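PDB 6TTB: formate dehydrogenase from Staphylococcus aureus, which probably catalyses the NAD-dependent oxidation of formate to carbon dioxide, with NAD serving as the hydride acceptor. Local coordinates for residues 146-151 with 204-209; 153-158 with 240-245; 199-204 with 223-228. All blocks are in the same frame, centred on the assembly; numbering follows the deposited sequence.

Interaction 1 of 3, residues 146-151 with 204-209; sequences SVAEHA and AERLAP. With NAD (nicotinamide-adenine-dinucleotide), chain C.
The Arg206 guanidinium group receives water 1 at its edge, in plane, while Ala148 CB and Glu149 CG approach it obliquely. Arg206 NH2 donates to water 1 over 2.7 Å, and the water donates in turn to Glu149 OE2 at 2.6 Å. The carboxylate and guanidinium planes lie 30° apart. The opposite charges are bridged by water rather than paired directly, Glu149 OE2 and Arg206 NE being 5.0 Å apart. The aliphatic parts come close as well: Arg206 CD lies 4.3 Å from Ala148 CB, and Glu149 CG lies 4.2 Å from Arg206 NE. CG of Arg206 stands opposite the carbonyl carbon (chi1 -54°), and the chain runs extended to NE, spanning the distance between the helices. Helix 198-207 follows the first strand (190-194) of the Rossmann-type NAD-binding fold; helix 144-160 packs beside it and lies at the dimer interface. Glu149 OE1 accordingly forms a salt bridge with Arg160 of the second subunit, and both carboxylate oxygens accept backbone amides there, from Leu186 and Gln187. Arg206 NH1 donates to Leu202 O in its own helix. On helix 144-160, two residues before Glu149, Val147 packs on the cofactor, its CG2 lying against the nicotinamide at C4N, the carbon that takes up hydride.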
loop_
_atom_site.group_PDB
_atom_site.type_symbol
_atom_site.label_atom_id
_atom_site.label_comp_id
_atom_site.label_asym_id
_atom_site.label_seq_id
_atom_site.Cartn_x
_atom_site.Cartn_y
_atom_site.Cartn_z
ATOM N N SER A 146 -2.506 -13.736 4.353
ATOM C CA SER A 146 -1.343 -13.052 3.848
ATOM C C SER A 146 -1.687 -12.363 2.557
ATOM O O SER A 146 -1.316 -11.192 2.363
ATOM C CB SER A 146 -0.215 -13.992 3.638
ATOM O OG SER A 146 1.005 -13.287 3.494
ATOM N N VAL A 147 -2.329 -13.115 1.648
ATOM C CA VAL A 147 -2.576 -12.615 0.298
ATOM C C VAL A 147 -3.608 -11.492 0.368
ATOM O O VAL A 147 -3.444 -10.448 -0.279
ATOM C CB VAL A 147 -2.945 -13.762 -0.675
ATOM C CG1 VAL A 147 -3.324 -13.289 -2.040
ATOM C CG2 VAL A 147 -1.812 -14.766 -0.781
ATOM N N ALA A 148 -4.545 -11.571 1.291
ATOM C CA ALA A 148 -5.506 -10.486 1.376
ATOM C C ALA A 148 -4.793 -9.221 1.749
ATOM O O ALA A 148 -5.003 -8.168 1.100
ATOM C CB ALA A 148 -6.553 -10.779 2.371
ATOM N N GLU A 149 -3.944 -9.321 2.804
ATOM C CA GLU A 149 -3.174 -8.165 3.255
ATOM C C GLU A 149 -2.418 -7.598 2.047
ATOM O O GLU A 149 -2.418 -6.393 1.774
ATOM C CB GLU A 149 -2.165 -8.552 4.323
ATOM C CG GLU A 149 -2.737 -9.095 5.597
ATOM C CD GLU A 149 -1.700 -9.429 6.695
ATOM O OE1 GLU A 149 -0.511 -9.257 6.443
ATOM O OE2 GLU A 149 -2.108 -9.814 7.849
ATOM N N HIS A 150 -1.732 -8.464 1.315
ATOM C CA HIS A 150 -0.928 -7.929 0.231
ATOM C C HIS A 150 -1.821 -7.160 -0.739
ATOM O O HIS A 150 -1.407 -6.171 -1.326
ATOM C CB HIS A 150 -0.269 -9.044 -0.493
ATOM C CG HIS A 150 1.005 -8.633 -1.087
ATOM N ND1 HIS A 150 2.213 -8.705 -0.378
ATOM C CD2 HIS A 150 1.298 -8.166 -2.322
ATOM C CE1 HIS A 150 3.196 -8.325 -1.181
ATOM N NE2 HIS A 150 2.654 -7.999 -2.384
ATOM N N ALA A 151 -3.061 -7.639 -0.941
ATOM C CA ALA A 151 -3.869 -6.968 -1.960
ATOM C C ALA A 151 -4.341 -5.593 -1.490
ATOM O O ALA A 151 -4.399 -4.664 -2.279
ATOM C CB ALA A 151 -5.018 -7.837 -2.489
ATOM N N ALA A 204 -12.649 -8.286 1.618
ATOM C CA ALA A 204 -13.793 -7.402 1.848
ATOM C C ALA A 204 -13.777 -6.937 3.290
ATOM O O ALA A 204 -13.932 -5.754 3.551
ATOM C CB ALA A 204 -15.097 -8.031 1.455
ATOM N N GLU A 205 -13.498 -7.868 4.194
ATOM C CA GLU A 205 -13.574 -7.587 5.609
ATOM C C GLU A 205 -12.615 -6.459 5.912
ATOM O O GLU A 205 -12.970 -5.496 6.598
ATOM C CB GLU A 205 -13.182 -8.819 6.424
ATOM C CG GLU A 205 -14.386 -9.536 7.006
ATOM C CD GLU A 205 -14.161 -11.034 7.103
ATOM O OE1 GLU A 205 -13.060 -11.430 7.609
ATOM O OE2 GLU A 205 -15.063 -11.821 6.648
ATOM N N ARG A 206 -11.400 -6.579 5.376
ATOM C CA ARG A 206 -10.389 -5.587 5.667
ATOM C C ARG A 206 -10.678 -4.326 4.873
ATOM O O ARG A 206 -10.326 -3.275 5.322
ATOM C CB ARG A 206 -8.977 -6.077 5.390
ATOM C CG ARG A 206 -8.648 -7.375 6.096
ATOM C CD ARG A 206 -7.350 -7.889 5.492
ATOM N NE ARG A 206 -6.841 -8.906 6.401
ATOM C CZ ARG A 206 -7.627 -9.810 7.007
ATOM N NH1 ARG A 206 -8.904 -9.860 6.677
ATOM N NH2 ARG A 206 -7.135 -10.641 7.914
ATOM N N LEU A 207 -11.369 -4.404 3.739
ATOM C CA LEU A 207 -11.586 -3.143 3.083
ATOM C C LEU A 207 -12.781 -2.434 3.723
ATOM O O LEU A 207 -12.916 -1.229 3.568
ATOM C CB LEU A 207 -11.784 -3.309 1.560
ATOM C CG LEU A 207 -10.537 -3.451 0.674
ATOM C CD1 LEU A 207 -10.943 -3.511 -0.829
ATOM C CD2 LEU A 207 -9.615 -2.297 0.883
ATOM N N ALA A 208 -13.653 -3.145 4.446
ATOM C CA ALA A 208 -14.951 -2.529 4.759
ATOM C C ALA A 208 -14.743 -1.252 5.560
ATOM O O ALA A 208 -15.351 -0.210 5.277
ATOM C CB ALA A 208 -15.885 -3.485 5.476
ATOM N N PRO A 209 -13.869 -1.286 6.569
ATOM C CA PRO A 209 -13.689 -0.146 7.436
ATOM C C PRO A 209 -12.986 1.047 6.811
ATOM O O PRO A 209 -12.637 1.983 7.527
ATOM C CB PRO A 209 -12.872 -0.644 8.621
ATOM C CG PRO A 209 -12.642 -2.136 8.374
ATOM C CD PRO A 209 -13.096 -2.447 6.958
HETATM P PA NAD C . -11.280 -19.698 -3.495
HETATM O O1A NAD C . -11.616 -20.980 -4.178
HETATM O O2A NAD C . -11.703 -19.422 -2.064
HETATM O O5B NAD C . -11.657 -18.448 -4.440
HETATM C C5B NAD C . -11.968 -18.624 -5.837
HETATM C C4B NAD C . -13.412 -18.242 -6.045
HETATM O O4B NAD C . -13.515 -17.648 -7.352
HETATM C C3B NAD C . -14.424 -19.412 -5.990
HETATM O O3B NAD C . -15.262 -19.460 -4.835
HETATM C C2B NAD C . -15.253 -19.291 -7.275
HETATM O O2B NAD C . -16.644 -19.236 -7.038
HETATM C C1B NAD C . -14.710 -18.038 -7.978
HETATM N N9A NAD C . -14.492 -18.238 -9.415
HETATM C C8A NAD C . -14.478 -19.451 -10.091
HETATM N N7A NAD C . -14.427 -19.321 -11.396
HETATM C C5A NAD C . -14.510 -17.947 -11.616
HETATM C C6A NAD C . -14.568 -17.151 -12.797
HETATM N N6A NAD C . -14.627 -17.634 -14.025
HETATM N N1A NAD C . -14.730 -15.813 -12.638
HETATM C C2A NAD C . -14.724 -15.311 -11.393
HETATM N N3A NAD C . -14.633 -15.948 -10.222
HETATM C C4A NAD C . -14.537 -17.271 -10.393
HETATM O O3 NAD C . -9.732 -19.545 -3.548
HETATM P PN NAD C . -8.954 -18.487 -2.704
HETATM O O1N NAD C . -8.407 -19.226 -1.511
HETATM O O2N NAD C . -9.826 -17.285 -2.479
HETATM O O5D NAD C . -7.764 -18.121 -3.741
HETATM C C5D NAD C . -7.924 -16.978 -4.635
HETATM C C4D NAD C . -6.854 -17.077 -5.666
HETATM O O4D NAD C . -5.650 -16.492 -5.114
HETATM C C3D NAD C . -6.531 -18.541 -6.049
HETATM O O3D NAD C . -6.919 -18.859 -7.376
HETATM C C2D NAD C . -5.030 -18.688 -5.781
HETATM O O2D NAD C . -4.261 -19.232 -6.847
HETATM C C1D NAD C . -4.539 -17.288 -5.463
HETATM N N1N NAD C . -3.603 -17.353 -4.330
HETATM C C2N NAD C . -2.292 -16.801 -4.470
HETATM C C3N NAD C . -1.376 -16.848 -3.396
HETATM C C7N NAD C . -0.097 -16.008 -3.431
HETATM O O7N NAD C . 0.872 -16.382 -2.772
HETATM N N7N NAD C . -0.077 -14.873 -4.157
HETATM C C4N NAD C . -1.716 -17.673 -2.261
HETATM C C5N NAD C . -3.005 -18.239 -2.156
HETATM C C6N NAD C . -3.921 -18.091 -3.216
HETATM O O HOH W 1 -4.675 -9.647 8.176
#

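Interaction 2 of 3, residues 153-158 with 240-245; sequences MDLLIL and SDAITI
Leu155 makes a buried, wholly apolar helix-on-sheet contact, resting against Ala242 and Thr244 in the middle of the Rossmann fold. Strand 242-245 is the fourth of the seven parallel strands in order across the sheet, flanked by 190-194 and 269-273, and helix 144-160 covers this face of it. The strand is tied into the sheet by backbone hydrogen bonds, Ala242 pairing with Gly192 and Ile243 with Tyr270 and Val272. Ala242 and Thr244, two residues apart, direct their CB atoms at the helix, whereas Ile243 between them points to the other face and packs on Met265. The nearest CA atoms, of Leu155 and Ala242, are 7.8 Å apart, a spacing bridged by the leucine's isobutyl group. Its two methyls divide the strand between them: Leu155 CD1 meets Ala242 CB at 4.2 Å, and CD2 turns to the threonine. Neighbouring helix residues extend the cover, Asp154 and Leu158 both lying on Val272 and Ala298. Another side of the helix faces the dimer interface, where Leu156 packs on Leu156 of the second subunit. Thr244 keeps its polar group out of the contact: OG1, opposite the backbone N (chi1 180°), is hydrogen-bonded to His246 NE2, and its methyl is left to face the leucine, with Thr244 CG2 4.5 Å from Leu155 CD2.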
loop_
_atom_site.group_PDB
_atom_site.type_symbol
_atom_site.label_atom_id
_atom_site.label_comp_id
_atom_site.label_asym_id
_atom_site.label_seq_id
_atom_site.Cartn_x
_atom_site.Cartn_y
_atom_site.Cartn_z
ATOM N N MET A 153 -2.935 -3.747 0.560
ATOM C CA MET A 153 -1.740 -2.900 0.555
ATOM C C MET A 153 -1.532 -2.335 -0.846
ATOM O O MET A 153 -1.380 -1.106 -1.032
ATOM C CB MET A 153 -0.524 -3.702 0.940
ATOM C CG MET A 153 0.750 -2.979 0.835
ATOM S SD MET A 153 2.115 -4.123 1.218
ATOM C CE MET A 153 2.286 -4.998 -0.351
ATOM N N ASP A 154 -1.629 -3.228 -1.829
ATOM C CA ASP A 154 -1.570 -2.833 -3.224
ATOM C C ASP A 154 -2.617 -1.777 -3.550
ATOM O O ASP A 154 -2.276 -0.810 -4.252
ATOM C CB ASP A 154 -1.668 -4.033 -4.162
ATOM C CG ASP A 154 -0.487 -5.006 -4.141
ATOM O OD1 ASP A 154 0.532 -4.683 -3.647
ATOM O OD2 ASP A 154 -0.615 -6.034 -4.717
ATOM N N LEU A 155 -3.900 -1.970 -3.127
ATOM C CA LEU A 155 -4.897 -0.903 -3.363
ATOM C C LEU A 155 -4.328 0.403 -2.857
ATOM O O LEU A 155 -4.174 1.323 -3.606
ATOM C CB LEU A 155 -6.229 -1.150 -2.649
ATOM C CG LEU A 155 -7.334 -1.916 -3.410
ATOM C CD1 LEU A 155 -7.121 -1.901 -4.947
ATOM C CD2 LEU A 155 -7.377 -3.312 -2.912
ATOM N N LEU A 156 -3.920 0.418 -1.590
ATOM C CA LEU A 156 -3.456 1.618 -0.956
ATOM C C LEU A 156 -2.275 2.197 -1.722
ATOM O O LEU A 156 -2.316 3.335 -2.098
ATOM C CB LEU A 156 -3.113 1.285 0.498
ATOM C CG LEU A 156 -4.327 1.034 1.409
ATOM C CD1 LEU A 156 -3.935 0.302 2.667
ATOM C CD2 LEU A 156 -5.024 2.330 1.779
ATOM N N ILE A 157 -1.232 1.405 -1.982
ATOM C CA ILE A 157 -0.030 1.918 -2.660
ATOM C C ILE A 157 -0.437 2.526 -3.992
ATOM O O ILE A 157 0.072 3.531 -4.404
ATOM C CB ILE A 157 1.007 0.788 -2.870
ATOM C CG1 ILE A 157 1.609 0.305 -1.556
ATOM C CG2 ILE A 157 2.089 1.197 -3.876
ATOM C CD1 ILE A 157 2.558 -0.844 -1.716
ATOM N N LEU A 158 -1.310 1.851 -4.691
ATOM C CA LEU A 158 -1.778 2.320 -5.973
ATOM C C LEU A 158 -2.549 3.661 -5.857
ATOM O O LEU A 158 -2.210 4.641 -6.524
ATOM C CB LEU A 158 -2.591 1.172 -6.577
ATOM C CG LEU A 158 -1.857 0.354 -7.684
ATOM C CD1 LEU A 158 -0.340 0.543 -7.667
ATOM C CD2 LEU A 158 -2.166 -1.107 -7.620
ATOM N N SER A 240 -16.164 -0.348 -11.498
ATOM C CA SER A 240 -15.195 -0.377 -10.394
ATOM C C SER A 240 -14.156 0.714 -10.553
ATOM O O SER A 240 -13.654 0.918 -11.662
ATOM C CB SER A 240 -14.526 -1.724 -10.222
ATOM O OG SER A 240 -15.498 -2.760 -9.983
ATOM N N ASP A 241 -13.858 1.417 -9.427
ATOM C CA ASP A 241 -12.743 2.345 -9.385
ATOM C C ASP A 241 -11.447 1.578 -9.472
ATOM O O ASP A 241 -10.557 1.939 -10.227
ATOM C CB ASP A 241 -12.797 3.251 -8.166
ATOM C CG ASP A 241 -13.927 4.264 -8.284
ATOM O OD1 ASP A 241 -13.876 5.063 -9.213
ATOM O OD2 ASP A 241 -14.915 4.168 -7.489
ATOM N N ALA A 242 -11.350 0.470 -8.748
ATOM C CA ALA A 242 -10.269 -0.464 -9.044
ATOM C C ALA A 242 -10.746 -1.852 -8.765
ATOM O O ALA A 242 -11.738 -2.013 -8.070
ATOM C CB ALA A 242 -9.071 -0.175 -8.219
ATOM N N ILE A 243 -10.007 -2.844 -9.262
ATOM C CA ILE A 243 -10.427 -4.226 -9.182
ATOM C C ILE A 243 -9.288 -5.063 -8.638
ATOM O O ILE A 243 -8.116 -4.932 -9.054
ATOM C CB ILE A 243 -10.820 -4.725 -10.583
ATOM C CG1 ILE A 243 -12.138 -4.104 -11.064
ATOM C CG2 ILE A 243 -10.898 -6.232 -10.617
ATOM C CD1 ILE A 243 -12.393 -4.211 -12.564
ATOM N N THR A 244 -9.632 -5.986 -7.756
ATOM C CA THR A 244 -8.661 -6.931 -7.266
ATOM C C THR A 244 -9.172 -8.315 -7.595
ATOM O O THR A 244 -10.379 -8.579 -7.454
ATOM C CB THR A 244 -8.343 -6.672 -5.773
ATOM O OG1 THR A 244 -7.392 -7.600 -5.274
ATOM C CG2 THR A 244 -9.524 -6.727 -4.845
ATOM N N ILE A 245 -8.240 -9.194 -7.980
ATOM C CA ILE A 245 -8.532 -10.518 -8.536
ATOM C C ILE A 245 -8.284 -11.563 -7.477
ATOM O O ILE A 245 -7.175 -11.642 -6.925
ATOM C CB ILE A 245 -7.593 -10.786 -9.711
ATOM C CG1 ILE A 245 -7.547 -9.600 -10.681
ATOM C CG2 ILE A 245 -7.868 -12.114 -10.354
ATOM C CD1 ILE A 245 -8.404 -9.666 -11.882
#

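Interaction 3 of 3, residues 199-204 with 223-228; sequences IGQLVA and QDHKLS. With NAD (nicotinamide-adenine-dinucleotide), chain C.
Helix 198-207 of the Rossmann fold, whose start, with the turn before it, carries a pattern consistent with a GxGxxG motif (Gly195, Gly197, Gly200), is covered at Gln201 and Ala204 by His225 and Leu227 of the loop that leads from strand 213-217 to strand 229-230. Ala204 and Leu227 form the closer part of the contact. Their CA atoms are 6.3 Å apart, and Ala204 CB meets Leu227 CB at 4.2 Å. The leucine also reaches over the helix backbone, with Leu227 CD2 3.7 Å from Ala204 C. A turn earlier, Gln201 uses the aliphatic part of its side chain: Gln201 CG approaches the His225 ring obliquely, 4.4 Å from His225 NE2. The histidine ring reaches the helix because its CG is opposite the backbone N (chi1 178°), and it also packs edge-to-face with Phe196, from the glycine-rich turn. The amide end of Gln201 serves the same turn, NE2 donating to Phe196 O. Within the loop, His225 N donates to Ser228 O at 2.7 Å, while Ser228 OG is hydrogen-bonded to His216 ND1 on the neighbouring strand.

At its beginning the same helix meets the cofactor. Ile199 N donates to NAD O2N over 2.8 Å in a nearly straight bond (167°), and the amide of Arg198 is also hydrogen-bonded to NAD. CG1 of Ile199, set beside its own backbone N (chi1 -51°), leads the side chain along the phosphate, its CD1 lying by the nicotinamide ribose at C5D. The chemistry is therefore divided along the helix: backbone amides at its start, where the helix dipole would probably stabilise the negative diphosphate, and van der Waals contacts at Gln201 and Ala204, further along, where the loop is held by packing, with no hydrogen bond between the two segments.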
loop_
_atom_site.group_PDB
_atom_site.type_symbol
_atom_site.label_atom_id
_atom_site.label_comp_id
_atom_site.label_asym_id
_atom_site.label_seq_id
_atom_site.Cartn_x
_atom_site.Cartn_y
_atom_site.Cartn_z
ATOM N N ILE A 199 -10.256 -15.680 -0.168
ATOM C CA ILE A 199 -9.444 -14.469 -0.168
ATOM C C ILE A 199 -10.298 -13.280 -0.607
ATOM O O ILE A 199 -10.085 -12.122 -0.211
ATOM C CB ILE A 199 -8.217 -14.634 -1.049
ATOM C CG1 ILE A 199 -7.473 -15.891 -0.700
ATOM C CG2 ILE A 199 -7.289 -13.443 -0.962
ATOM C CD1 ILE A 199 -6.350 -16.205 -1.726
ATOM N N GLY A 200 -11.231 -13.521 -1.488
ATOM C CA GLY A 200 -12.034 -12.374 -1.863
ATOM C C GLY A 200 -12.717 -11.755 -0.649
ATOM O O GLY A 200 -12.854 -10.506 -0.562
ATOM N N GLN A 201 -13.217 -12.671 0.229
ATOM C CA GLN A 201 -13.994 -12.338 1.415
ATOM C C GLN A 201 -13.108 -11.731 2.521
ATOM O O GLN A 201 -13.520 -10.790 3.222
ATOM C CB GLN A 201 -14.734 -13.563 1.839
ATOM C CG GLN A 201 -16.103 -13.632 1.170
ATOM C CD GLN A 201 -16.765 -14.968 1.404
ATOM O OE1 GLN A 201 -16.784 -15.468 2.535
ATOM N NE2 GLN A 201 -17.109 -15.648 0.317
ATOM N N LEU A 202 -11.882 -12.247 2.635
ATOM C CA LEU A 202 -10.946 -11.727 3.603
ATOM C C LEU A 202 -10.629 -10.285 3.217
ATOM O O LEU A 202 -10.421 -9.409 4.070
ATOM C CB LEU A 202 -9.681 -12.587 3.615
ATOM C CG LEU A 202 -9.814 -13.931 4.331
ATOM C CD1 LEU A 202 -8.667 -14.908 3.922
ATOM C CD2 LEU A 202 -9.817 -13.720 5.793
ATOM N N VAL A 203 -10.692 -10.010 1.924
ATOM C CA VAL A 203 -10.280 -8.720 1.448
ATOM C C VAL A 203 -11.416 -7.775 1.712
ATOM O O VAL A 203 -11.194 -6.617 2.032
ATOM C CB VAL A 203 -9.960 -8.799 -0.026
ATOM C CG1 VAL A 203 -10.084 -7.467 -0.685
ATOM C CG2 VAL A 203 -8.596 -9.408 -0.239
ATOM N N ALA A 204 -12.649 -8.286 1.618
ATOM C CA ALA A 204 -13.793 -7.402 1.848
ATOM C C ALA A 204 -13.777 -6.937 3.290
ATOM O O ALA A 204 -13.932 -5.754 3.551
ATOM C CB ALA A 204 -15.097 -8.031 1.455
ATOM N N GLN A 223 -24.871 -13.984 -4.172
ATOM C CA GLN A 223 -25.817 -13.276 -3.315
ATOM C C GLN A 223 -25.155 -11.986 -2.802
ATOM O O GLN A 223 -23.938 -11.892 -2.727
ATOM C CB GLN A 223 -26.331 -14.201 -2.190
ATOM N N ASP A 224 -25.952 -10.991 -2.426
ATOM C CA ASP A 224 -25.379 -9.861 -1.708
ATOM C C ASP A 224 -24.745 -10.368 -0.414
ATOM O O ASP A 224 -25.135 -11.410 0.088
ATOM C CB ASP A 224 -26.360 -8.712 -1.555
ATOM C CG ASP A 224 -26.944 -8.297 -2.904
ATOM O OD1 ASP A 224 -26.141 -8.230 -3.943
ATOM O OD2 ASP A 224 -28.213 -8.143 -2.969
ATOM N N HIS A 225 -23.685 -9.688 0.055
ATOM C CA HIS A 225 -23.016 -10.061 1.298
ATOM C C HIS A 225 -23.176 -8.887 2.250
ATOM O O HIS A 225 -23.444 -7.784 1.795
ATOM C CB HIS A 225 -21.546 -10.411 0.970
ATOM C CG HIS A 225 -20.658 -10.789 2.124
ATOM N ND1 HIS A 225 -20.231 -9.856 3.088
ATOM C CD2 HIS A 225 -20.008 -11.943 2.404
ATOM C CE1 HIS A 225 -19.399 -10.448 3.942
ATOM N NE2 HIS A 225 -19.257 -11.738 3.559
ATOM N N LYS A 226 -23.106 -9.134 3.559
ATOM C CA LYS A 226 -22.995 -8.049 4.535
ATOM C C LYS A 226 -22.010 -6.962 4.061
ATOM O O LYS A 226 -22.190 -5.826 4.377
ATOM C CB LYS A 226 -22.658 -8.561 5.947
ATOM N N LEU A 227 -21.024 -7.279 3.224
ATOM C CA LEU A 227 -19.911 -6.347 3.069
ATOM C C LEU A 227 -19.845 -5.832 1.627
ATOM O O LEU A 227 -19.395 -4.696 1.391
ATOM C CB LEU A 227 -18.621 -7.075 3.482
ATOM C CG LEU A 227 -17.904 -6.477 4.692
ATOM C CD1 LEU A 227 -18.889 -6.003 5.750
ATOM C CD2 LEU A 227 -16.818 -7.386 5.267
ATOM N N SER A 228 -20.372 -6.656 0.691
ATOM C CA SER A 228 -20.262 -6.437 -0.756
ATOM C C SER A 228 -21.598 -6.712 -1.430
ATOM O O SER A 228 -22.256 -7.740 -1.145
ATOM C CB SER A 228 -19.208 -7.361 -1.371
ATOM O OG SER A 228 -18.904 -6.999 -2.726
HETATM P PA NAD C . -11.280 -19.698 -3.495
HETATM O O1A NAD C . -11.616 -20.980 -4.178
HETATM O O2A NAD C . -11.703 -19.422 -2.064
HETATM O O5B NAD C . -11.657 -18.448 -4.440
HETATM C C5B NAD C . -11.968 -18.624 -5.837
HETATM C C4B NAD C . -13.412 -18.242 -6.045
HETATM O O4B NAD C . -13.515 -17.648 -7.352
HETATM C C3B NAD C . -14.424 -19.412 -5.990
HETATM O O3B NAD C . -15.262 -19.460 -4.835
HETATM C C2B NAD C . -15.253 -19.291 -7.275
HETATM O O2B NAD C . -16.644 -19.236 -7.038
HETATM C C1B NAD C . -14.710 -18.038 -7.978
HETATM N N9A NAD C . -14.492 -18.238 -9.415
HETATM C C8A NAD C . -14.478 -19.451 -10.091
HETATM N N7A NAD C . -14.427 -19.321 -11.396
HETATM C C5A NAD C . -14.510 -17.947 -11.616
HETATM C C6A NAD C . -14.568 -17.151 -12.797
HETATM N N6A NAD C . -14.627 -17.634 -14.025
HETATM N N1A NAD C . -14.730 -15.813 -12.638
HETATM C C2A NAD C . -14.724 -15.311 -11.393
HETATM N N3A NAD C . -14.633 -15.948 -10.222
HETATM C C4A NAD C . -14.537 -17.271 -10.393
HETATM O O3 NAD C . -9.732 -19.545 -3.548
HETATM P PN NAD C . -8.954 -18.487 -2.704
HETATM O O1N NAD C . -8.407 -19.226 -1.511
HETATM O O2N NAD C . -9.826 -17.285 -2.479
HETATM O O5D NAD C . -7.764 -18.121 -3.741
HETATM C C5D NAD C . -7.924 -16.978 -4.635
HETATM C C4D NAD C . -6.854 -17.077 -5.666
HETATM O O4D NAD C . -5.650 -16.492 -5.114
HETATM C C3D NAD C . -6.531 -18.541 -6.049
HETATM O O3D NAD C . -6.919 -18.859 -7.376
HETATM C C2D NAD C . -5.030 -18.688 -5.781
HETATM O O2D NAD C . -4.261 -19.232 -6.847
HETATM C C1D NAD C . -4.539 -17.288 -5.463
HETATM N N1N NAD C . -3.603 -17.353 -4.330
HETATM C C2N NAD C . -2.292 -16.801 -4.470
HETATM C C3N NAD C . -1.376 -16.848 -3.396
HETATM C C7N NAD C . -0.097 -16.008 -3.431
HETATM O O7N NAD C . 0.872 -16.382 -2.772
HETATM N N7N NAD C . -0.077 -14.873 -4.157
HETATM C C4N NAD C . -1.716 -17.673 -2.261
HETATM C C5N NAD C . -3.005 -18.239 -2.156
HETATM C C6N NAD C . -3.921 -18.091 -3.216
#

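Overall arrangement
Interactions 1 and 2 are buried and share helix 144-160, whose successive turns pack on helix 198-207 and then on strand 242-245; both border the second subunit. Interaction 3, only partly buried, lies farther from the centre of the chain and touches no other chain, yet shares helix 198-207 and Ala204 with interaction 1. The chemistry follows the location: water-bridged charges at the dimer interface in interaction 1, purely apolar contact at the sheet in interaction 2, and mixed aliphatic and ring packing under a loop in interaction 3. Leu207 CD1 joins the first two at 4.1 Å from Leu155 CD2. Interactions 1 and 3 meet NAD at its nicotinamide and diphosphate respectively.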